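Local structure of alpha-fucosidase (Bifidobacterium bifidum, 2EAB) at residues E449-A463 against P470-H484. The protein probably hydrolyses alpha-1,2-linked L-fucose from glycans, this chain being the catalytic portion of a longer protein. Sequence-based numbering, arbitrary orientation.
Sequences EGLVKPGRVTAKVYA and PETTPIGEGEGYMAH. With EDO (1,2-ethanediol), chain H.
R456 projects from helix 452-463 into the hollow of the curled loop 470-484, its chain extended from CG to NE. The oxygens of T473 and P474 lie in the plane of the guanidinium, though NH2 stands well above both carbonyl planes. R456 NH1 and NH2 both grip T473 O from one face of that carbonyl; R456 NH1 to T473 O is the shorter bond, 2.9 Å at 159°, and R456 NH2 to T473 O measures 3.2 Å. NH2 also bonds P474 O, while E477 N closes the type II turn P474-E477 on the other face of that oxygen. E537, on helix 525-546, forms a salt bridge with NH2 and accepts from G476 N, so E537 bridges the turn and the arginine. In the (alpha/alpha)6-barrel catalytic domain of family 95, the inner part of the loop packs between helix 452-463 and helices 507-520 and 525-546, with Y481 OH bonded to L534 O. V452 is the neighbouring bump: with CG1 anti to the backbone N (177°), CG2 stands almost on the Y481 ring normal, 3.7 Å from the centroid, a CH-pi contact, and CG1 lies 4.0 Å from I475 CG1. G455 provides a hollow, letting the loop backbone come to 4.2 Å between the CA atoms of G455 and Y481. There M482 N donates to G455 O (2.9 Å, 168°), on the carbonyl face opposite A459 N. M482 then fills the groove along the helix, SD lying 3.8 Å from T458 CG2 and also touching Y462 CB. Nearer the surface, K453 NZ forms a salt bridge with E471 OE2 at 2.6 Å, approaching from above the carboxylate plane, and a water links NZ to E471 O.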
ATOM      1  N   GLU A 449      12.291  -6.750  -6.260  1.00  5.88           N
ATOM      2  CA  GLU A 449      13.598  -7.126  -6.820  1.00  6.06           C
ATOM      3  C   GLU A 449      14.604  -7.370  -5.696  1.00  5.87           C
ATOM      4  O   GLU A 449      15.410  -8.301  -5.765  1.00  6.16           O
ATOM      5  CB  GLU A 449      14.115  -6.068  -7.796  1.00  5.98           C
ATOM      6  CG  GLU A 449      13.296  -6.006  -9.074  1.00  6.47           C
ATOM      7  CD  GLU A 449      13.624  -4.823  -9.968  1.00  6.98           C
ATOM      8  OE1 GLU A 449      13.987  -3.743  -9.456  1.00  8.86           O
ATOM      9  OE2 GLU A 449      13.470  -4.967 -11.204  1.00  8.77           O
ATOM     10  N   GLY A 450      14.519  -6.549  -4.651  1.00  6.07           N
ATOM     11  CA  GLY A 450      15.375  -6.665  -3.475  1.00  6.28           C
ATOM     12  C   GLY A 450      15.171  -7.932  -2.661  1.00  6.21           C
ATOM     13  O   GLY A 450      16.036  -8.310  -1.872  1.00  6.70           O
ATOM     14  N   LEU A 451      14.030  -8.595  -2.841  1.00  6.26           N
ATOM     15  CA  LEU A 451      13.776  -9.863  -2.167  1.00  6.28           C
ATOM     16  C   LEU A 451      14.459 -11.044  -2.841  1.00  5.76           C
ATOM     17  O   LEU A 451      14.551 -12.117  -2.251  1.00  5.82           O
ATOM     18  CB  LEU A 451      12.275 -10.138  -2.058  1.00  6.77           C
ATOM     19  CG  LEU A 451      11.445  -9.139  -1.248  1.00  7.57           C
ATOM     20  CD1 LEU A 451       9.969  -9.493  -1.330  1.00  9.27           C
ATOM     21  CD2 LEU A 451      11.899  -9.071   0.207  1.00  9.91           C
ATOM     22  N   VAL A 452      14.946 -10.874  -4.069  1.00  5.54           N
ATOM     23  CA  VAL A 452      15.443 -12.019  -4.826  1.00  5.96           C
ATOM     24  C   VAL A 452      16.705 -12.627  -4.211  1.00  5.97           C
ATOM     25  O   VAL A 452      16.738 -13.826  -3.950  1.00  6.02           O
ATOM     26  CB  VAL A 452      15.605 -11.702  -6.329  1.00  5.87           C
ATOM     27  CG1 VAL A 452      16.201 -12.893  -7.073  1.00  6.45           C
ATOM     28  CG2 VAL A 452      14.255 -11.310  -6.934  1.00  6.45           C
ATOM     29  N   LYS A 453      17.737 -11.819  -3.986  1.00  6.00           N
ATOM     30  CA  LYS A 453      18.971 -12.349  -3.405  1.00  6.33           C
ATOM     31  C   LYS A 453      18.780 -12.997  -2.023  1.00  5.92           C
ATOM     32  O   LYS A 453      19.128 -14.164  -1.856  1.00  6.23           O
ATOM     33  CB  LYS A 453      20.087 -11.300  -3.400  1.00  6.56           C
ATOM     34  CG  LYS A 453      20.639 -10.999  -4.786  1.00  7.84           C
ATOM     35  CD  LYS A 453      21.763  -9.988  -4.718  1.00  9.65           C
ATOM     36  CE  LYS A 453      22.337  -9.723  -6.097  1.00 11.39           C
ATOM     37  NZ  LYS A 453      23.445  -8.737  -6.031  1.00 13.17           N
ATOM     38  N   PRO A 454      18.215 -12.268  -1.040  1.00  5.57           N
ATOM     39  CA  PRO A 454      17.979 -12.950   0.241  1.00  5.73           C
ATOM     40  C   PRO A 454      16.979 -14.104   0.113  1.00  5.74           C
ATOM     41  O   PRO A 454      17.140 -15.140   0.763  1.00  5.95           O
ATOM     42  CB  PRO A 454      17.439 -11.833   1.138  1.00  5.79           C
ATOM     43  CG  PRO A 454      16.889 -10.807   0.193  1.00  5.67           C
ATOM     44  CD  PRO A 454      17.801 -10.853  -0.989  1.00  6.12           C
ATOM     45  N   GLY A 455      15.986 -13.941  -0.755  1.00  5.36           N
ATOM     46  CA  GLY A 455      14.956 -14.956  -0.940  1.00  6.01           C
ATOM     47  C   GLY A 455      15.462 -16.245  -1.556  1.00  5.29           C
ATOM     48  O   GLY A 455      14.863 -17.301  -1.352  1.00  5.60           O
ATOM     49  N   ARG A 456      16.560 -16.175  -2.305  1.00  5.82           N
ATOM     50  CA  ARG A 456      17.186 -17.382  -2.841  1.00  6.17           C
ATOM     51  C   ARG A 456      17.776 -18.238  -1.717  1.00  6.01           C
ATOM     52  O   ARG A 456      17.810 -19.464  -1.821  1.00  6.42           O
ATOM     53  CB  ARG A 456      18.247 -17.033  -3.888  1.00  6.27           C
ATOM     54  CG  ARG A 456      17.658 -16.649  -5.235  1.00  6.79           C
ATOM     55  CD  ARG A 456      18.710 -16.059  -6.138  1.00  7.48           C
ATOM     56  NE  ARG A 456      18.203 -15.776  -7.475  1.00  6.41           N
ATOM     57  CZ  ARG A 456      18.909 -15.167  -8.423  1.00  6.73           C
ATOM     58  NH1 ARG A 456      20.161 -14.785  -8.194  1.00  7.84           N
ATOM     59  NH2 ARG A 456      18.369 -14.956  -9.613  1.00  7.54           N
ATOM     60  N   VAL A 457      18.237 -17.593  -0.646  1.00  6.03           N
ATOM     61  CA  VAL A 457      18.710 -18.309   0.537  1.00  6.43           C
ATOM     62  C   VAL A 457      17.537 -19.051   1.182  1.00  5.86           C
ATOM     63  O   VAL A 457      17.633 -20.236   1.477  1.00  5.97           O
ATOM     64  CB  VAL A 457      19.378 -17.363   1.568  1.00  6.42           C
ATOM     65  CG1 VAL A 457      19.914 -18.145   2.757  1.00  7.43           C
ATOM     66  CG2 VAL A 457      20.503 -16.565   0.923  1.00  7.97           C
ATOM     67  N   THR A 458      16.421 -18.354   1.370  1.00  5.77           N
ATOM     68  CA  THR A 458      15.221 -18.954   1.941  1.00  5.75           C
ATOM     69  C   THR A 458      14.705 -20.103   1.075  1.00  5.73           C
ATOM     70  O   THR A 458      14.322 -21.155   1.592  1.00  5.39           O
ATOM     71  CB  THR A 458      14.140 -17.883   2.128  1.00  5.26           C
ATOM     72  OG1 THR A 458      14.676 -16.835   2.943  1.00  6.19           O
ATOM     73  CG2 THR A 458      12.913 -18.447   2.809  1.00  6.04           C
ATOM     74  N   ALA A 459      14.685 -19.903  -0.242  1.00  5.78           N
ATOM     75  CA  ALA A 459      14.246 -20.937  -1.178  1.00  5.93           C
ATOM     76  C   ALA A 459      15.099 -22.197  -1.070  1.00  6.10           C
ATOM     77  O   ALA A 459      14.580 -23.313  -1.119  1.00  6.05           O
ATOM     78  CB  ALA A 459      14.248 -20.412  -2.602  1.00  6.46           C
ATOM     79  N   LYS A 460      16.403 -22.020  -0.896  1.00  6.39           N
ATOM     80  CA  LYS A 460      17.296 -23.157  -0.723  1.00  7.56           C
ATOM     81  C   LYS A 460      17.008 -23.900   0.589  1.00  6.84           C
ATOM     82  O   LYS A 460      16.859 -25.121   0.601  1.00  7.19           O
ATOM     83  CB  LYS A 460      18.757 -22.704  -0.783  1.00  7.44           C
ATOM     84  CG  LYS A 460      19.742 -23.843  -0.550  1.00  9.81           C
ATOM     85  CD  LYS A 460      21.190 -23.412  -0.683  1.00 10.76           C
ATOM     86  CE  LYS A 460      21.697 -22.736   0.571  1.00 16.40           C
ATOM     87  NZ  LYS A 460      21.658 -23.626   1.774  1.00 19.01           N
ATOM     88  N   VAL A 461      16.923 -23.151   1.683  1.00  6.62           N
ATOM     89  CA  VAL A 461      16.753 -23.742   3.009  1.00  7.00           C
ATOM     90  C   VAL A 461      15.421 -24.464   3.172  1.00  6.75           C
ATOM     91  O   VAL A 461      15.382 -25.593   3.674  1.00  6.88           O
ATOM     92  CB  VAL A 461      16.934 -22.677   4.116  1.00  7.25           C
ATOM     93  CG1 VAL A 461      16.526 -23.221   5.488  1.00  7.43           C
ATOM     94  CG2 VAL A 461      18.373 -22.184   4.131  1.00  7.80           C
ATOM     95  N   TYR A 462      14.341 -23.835   2.718  1.00  6.38           N
ATOM     96  CA  TYR A 462      13.008 -24.364   2.986  1.00  6.46           C
ATOM     97  C   TYR A 462      12.403 -25.165   1.844  1.00  6.52           C
ATOM     98  O   TYR A 462      11.500 -25.964   2.077  1.00  6.82           O
ATOM     99  CB  TYR A 462      12.060 -23.248   3.431  1.00  6.34           C
ATOM    100  CG  TYR A 462      12.452 -22.660   4.769  1.00  6.03           C
ATOM    101  CD1 TYR A 462      12.027 -23.246   5.968  1.00  6.01           C
ATOM    102  CD2 TYR A 462      13.271 -21.534   4.837  1.00  6.78           C
ATOM    103  CE1 TYR A 462      12.400 -22.708   7.201  1.00  6.26           C
ATOM    104  CE2 TYR A 462      13.648 -20.993   6.058  1.00  6.15           C
ATOM    105  CZ  TYR A 462      13.209 -21.585   7.232  1.00  5.90           C
ATOM    106  OH  TYR A 462      13.591 -21.029   8.430  1.00  6.19           O
ATOM    107  N   ALA A 463      12.885 -24.959   0.619  1.00  6.86           N
ATOM    108  CA  ALA A 463      12.321 -25.657  -0.539  1.00  7.34           C
ATOM    109  C   ALA A 463      13.340 -26.425  -1.382  1.00  7.78           C
ATOM    110  O   ALA A 463      12.966 -27.077  -2.356  1.00  8.42           O
ATOM    111  CB  ALA A 463      11.514 -24.688  -1.410  1.00  7.75           C
ATOM    112  N   PRO A 470      24.764 -17.286  -6.963  1.00 16.43           N
ATOM    113  CA  PRO A 470      23.579 -16.459  -6.708  1.00 17.08           C
ATOM    114  C   PRO A 470      23.811 -14.952  -6.827  1.00 17.71           C
ATOM    115  O   PRO A 470      22.872 -14.213  -7.132  1.00 18.34           O
ATOM    116  CB  PRO A 470      23.188 -16.833  -5.273  1.00 17.21           C
ATOM    117  CG  PRO A 470      24.428 -17.377  -4.663  1.00 16.82           C
ATOM    118  CD  PRO A 470      25.132 -18.080  -5.773  1.00 16.44           C
ATOM    119  N   GLU A 471      25.040 -14.503  -6.596  1.00 17.95           N
ATOM    120  CA  GLU A 471      25.353 -13.080  -6.664  1.00 18.24           C
ATOM    121  C   GLU A 471      25.277 -12.544  -8.092  1.00 17.76           C
ATOM    122  O   GLU A 471      24.736 -11.456  -8.324  1.00 18.02           O
ATOM    123  CB  GLU A 471      26.726 -12.799  -6.037  1.00 18.56           C
ATOM    124  CG  GLU A 471      27.100 -11.317  -5.936  1.00 20.36           C
ATOM    125  CD  GLU A 471      26.003 -10.447  -5.334  1.00 22.40           C
ATOM    126  OE1 GLU A 471      25.215 -10.933  -4.491  1.00 23.11           O
ATOM    127  OE2 GLU A 471      25.932  -9.257  -5.709  1.00 24.46           O
ATOM    128  N   THR A 472      25.788 -13.324  -9.042  1.00 17.01           N
ATOM    129  CA  THR A 472      25.872 -12.897 -10.439  1.00 16.38           C
ATOM    130  C   THR A 472      24.734 -13.395 -11.338  1.00 15.04           C
ATOM    131  O   THR A 472      24.565 -12.893 -12.446  1.00 15.61           O
ATOM    132  CB  THR A 472      27.239 -13.271 -11.067  1.00 16.74           C
ATOM    133  OG1 THR A 472      27.446 -14.686 -10.974  1.00 17.73           O
ATOM    134  CG2 THR A 472      28.380 -12.542 -10.359  1.00 17.77           C
ATOM    135  N   THR A 473      23.954 -14.368 -10.869  1.00 12.77           N
ATOM    136  CA  THR A 473      22.825 -14.901 -11.641  1.00 11.03           C
ATOM    137  C   THR A 473      21.683 -13.879 -11.665  1.00 10.15           C
ATOM    138  O   THR A 473      21.104 -13.579 -10.617  1.00  9.55           O
ATOM    139  CB  THR A 473      22.347 -16.257 -11.061  1.00 10.65           C
ATOM    140  OG1 THR A 473      23.416 -17.204 -11.143  1.00 10.38           O
ATOM    141  CG2 THR A 473      21.152 -16.807 -11.831  1.00  9.81           C
ATOM    142  N   PRO A 474      21.359 -13.323 -12.853  1.00  9.46           N
ATOM    143  CA  PRO A 474      20.338 -12.273 -12.903  1.00  9.27           C
ATOM    144  C   PRO A 474      18.976 -12.735 -12.411  1.00  8.47           C
ATOM    145  O   PRO A 474      18.653 -13.921 -12.474  1.00  8.24           O
ATOM    146  CB  PRO A 474      20.255 -11.924 -14.394  1.00  9.48           C
ATOM    147  CG  PRO A 474      21.561 -12.356 -14.959  1.00 10.45           C
ATOM    148  CD  PRO A 474      21.924 -13.593 -14.188  1.00  9.92           C
ATOM    149  N   ILE A 475      18.186 -11.784 -11.925  1.00  7.91           N
ATOM    150  CA  ILE A 475      16.794 -12.048 -11.616  1.00  7.74           C
ATOM    151  C   ILE A 475      16.158 -12.666 -12.858  1.00  7.87           C
ATOM    152  O   ILE A 475      16.316 -12.151 -13.977  1.00  7.82           O
ATOM    153  CB  ILE A 475      16.053 -10.761 -11.229  1.00  7.72           C
ATOM    154  CG1 ILE A 475      16.643 -10.173  -9.942  1.00  7.79           C
ATOM    155  CG2 ILE A 475      14.563 -11.039 -11.055  1.00  8.69           C
ATOM    156  CD1 ILE A 475      16.130  -8.794  -9.595  1.00  9.51           C
ATOM    157  N   GLY A 476      15.461 -13.780 -12.661  1.00  7.87           N
ATOM    158  CA  GLY A 476      14.851 -14.500 -13.773  1.00  8.19           C
ATOM    159  C   GLY A 476      15.551 -15.800 -14.103  1.00  8.32           C
ATOM    160  O   GLY A 476      14.935 -16.718 -14.643  1.00  8.81           O
ATOM    161  N   GLU A 477      16.841 -15.875 -13.773  1.00  8.34           N
ATOM    162  CA  GLU A 477      17.685 -17.006 -14.162  1.00  8.76           C
ATOM    163  C   GLU A 477      18.035 -17.926 -12.999  1.00  8.45           C
ATOM    164  O   GLU A 477      18.694 -18.951 -13.190  1.00  8.83           O
ATOM    165  CB  GLU A 477      18.966 -16.509 -14.841  1.00  9.04           C
ATOM    166  CG  GLU A 477      18.729 -15.554 -16.006  1.00 11.31           C
ATOM    167  CD  GLU A 477      17.747 -16.097 -17.017  1.00 14.22           C
ATOM    168  OE1 GLU A 477      17.983 -17.203 -17.546  1.00 16.66           O
ATOM    169  OE2 GLU A 477      16.734 -15.415 -17.285  1.00 15.20           O
ATOM    170  N   GLY A 478      17.583 -17.570 -11.801  1.00  8.25           N
ATOM    171  CA  GLY A 478      17.812 -18.391 -10.615  1.00  8.02           C
ATOM    172  C   GLY A 478      16.744 -19.452 -10.434  1.00  7.92           C
ATOM    173  O   GLY A 478      15.809 -19.555 -11.232  1.00  8.15           O
ATOM    174  N   GLU A 479      16.890 -20.245  -9.377  1.00  7.48           N
ATOM    175  CA  GLU A 479      15.969 -21.347  -9.104  1.00  7.25           C
ATOM    176  C   GLU A 479      14.719 -20.929  -8.336  1.00  7.06           C
ATOM    177  O   GLU A 479      13.775 -21.709  -8.212  1.00  7.24           O
ATOM    178  CB  GLU A 479      16.689 -22.479  -8.375  1.00  7.73           C
ATOM    179  CG  GLU A 479      17.691 -23.201  -9.249  1.00  7.63           C
ATOM    180  CD  GLU A 479      17.040 -23.786 -10.488  1.00  9.57           C
ATOM    181  OE1 GLU A 479      16.111 -24.611 -10.347  1.00  8.96           O
ATOM    182  OE2 GLU A 479      17.448 -23.403 -11.605  1.00 11.24           O
ATOM    183  N   GLY A 480      14.711 -19.698  -7.833  1.00  6.72           N
ATOM    184  CA  GLY A 480      13.565 -19.209  -7.089  1.00  6.59           C
ATOM    185  C   GLY A 480      13.936 -18.420  -5.859  1.00  6.59           C
ATOM    186  O   GLY A 480      14.999 -18.607  -5.268  1.00  6.52           O
ATOM    187  N   TYR A 481      13.031 -17.528  -5.476  1.00  6.14           N
ATOM    188  CA  TYR A 481      13.175 -16.730  -4.272  1.00  6.13           C
ATOM    189  C   TYR A 481      11.889 -16.857  -3.462  1.00  6.24           C
ATOM    190  O   TYR A 481      10.785 -16.808  -4.007  1.00  6.53           O
ATOM    191  CB  TYR A 481      13.532 -15.266  -4.599  1.00  6.29           C
ATOM    192  CG  TYR A 481      12.605 -14.599  -5.594  1.00  5.83           C
ATOM    193  CD1 TYR A 481      11.641 -13.694  -5.170  1.00  6.06           C
ATOM    194  CD2 TYR A 481      12.690 -14.883  -6.961  1.00  6.38           C
ATOM    195  CE1 TYR A 481      10.782 -13.089  -6.076  1.00  6.20           C
ATOM    196  CE2 TYR A 481      11.835 -14.291  -7.876  1.00  6.35           C
ATOM    197  CZ  TYR A 481      10.881 -13.397  -7.426  1.00  6.14           C
ATOM    198  OH  TYR A 481      10.024 -12.799  -8.320  1.00  6.34           O
ATOM    199  N   MET A 482      12.058 -17.059  -2.163  1.00  5.84           N
ATOM    200  CA  MET A 482      10.955 -17.301  -1.259  1.00  5.96           C
ATOM    201  C   MET A 482      10.975 -16.242  -0.163  1.00  5.86           C
ATOM    202  O   MET A 482      12.033 -15.910   0.367  1.00  6.00           O
ATOM    203  CB  MET A 482      11.092 -18.702  -0.655  1.00  6.14           C
ATOM    204  CG  MET A 482       9.966 -19.089   0.284  1.00  6.84           C
ATOM    205  SD  MET A 482      10.293 -20.654   1.115  1.00  6.59           S
ATOM    206  CE  MET A 482       9.039 -21.731   0.408  1.00  6.95           C
ATOM    207  N   ALA A 483       9.797 -15.710   0.154  1.00  5.61           N
ATOM    208  CA  ALA A 483       9.621 -14.795   1.276  1.00  5.49           C
ATOM    209  C   ALA A 483       8.220 -15.000   1.827  1.00  5.59           C
ATOM    210  O   ALA A 483       7.370 -15.620   1.179  1.00  5.93           O
ATOM    211  CB  ALA A 483       9.845 -13.351   0.864  1.00  5.46           C
ATOM    212  N   HIS A 484       7.980 -14.457   3.016  1.00  5.08           N
ATOM    213  CA  HIS A 484       6.775 -14.763   3.757  1.00  5.39           C
ATOM    214  C   HIS A 484       6.021 -13.483   4.155  1.00  5.68           C
ATOM    215  O   HIS A 484       5.980 -12.538   3.368  1.00  5.95           O
ATOM    216  CB  HIS A 484       7.157 -15.699   4.901  1.00  5.43           C
ATOM    217  CG  HIS A 484       7.538 -17.062   4.422  1.00  5.61           C
ATOM    218  ND1 HIS A 484       8.815 -17.422   4.034  1.00  7.37           N
ATOM    219  CD2 HIS A 484       6.763 -18.147   4.214  1.00  4.36           C
ATOM    220  CE1 HIS A 484       8.805 -18.684   3.631  1.00  4.09           C
ATOM    221  NE2 HIS A 484       7.570 -19.144   3.738  1.00  6.90           N
TER
HETATM  222  C1  EDO H4810      18.817  -6.294  -2.049  1.00 41.88           C
HETATM  223  O1  EDO H4810      18.668  -7.658  -2.486  1.00 37.75           O
HETATM  224  C2  EDO H4810      19.643  -5.418  -3.064  1.00 42.08           C
HETATM  225  O2  EDO H4810      20.839  -6.128  -3.353  1.00 37.35           O
HETATM  226  O   HOH W   1      24.465  -8.783  -8.617  1.00 41.29           O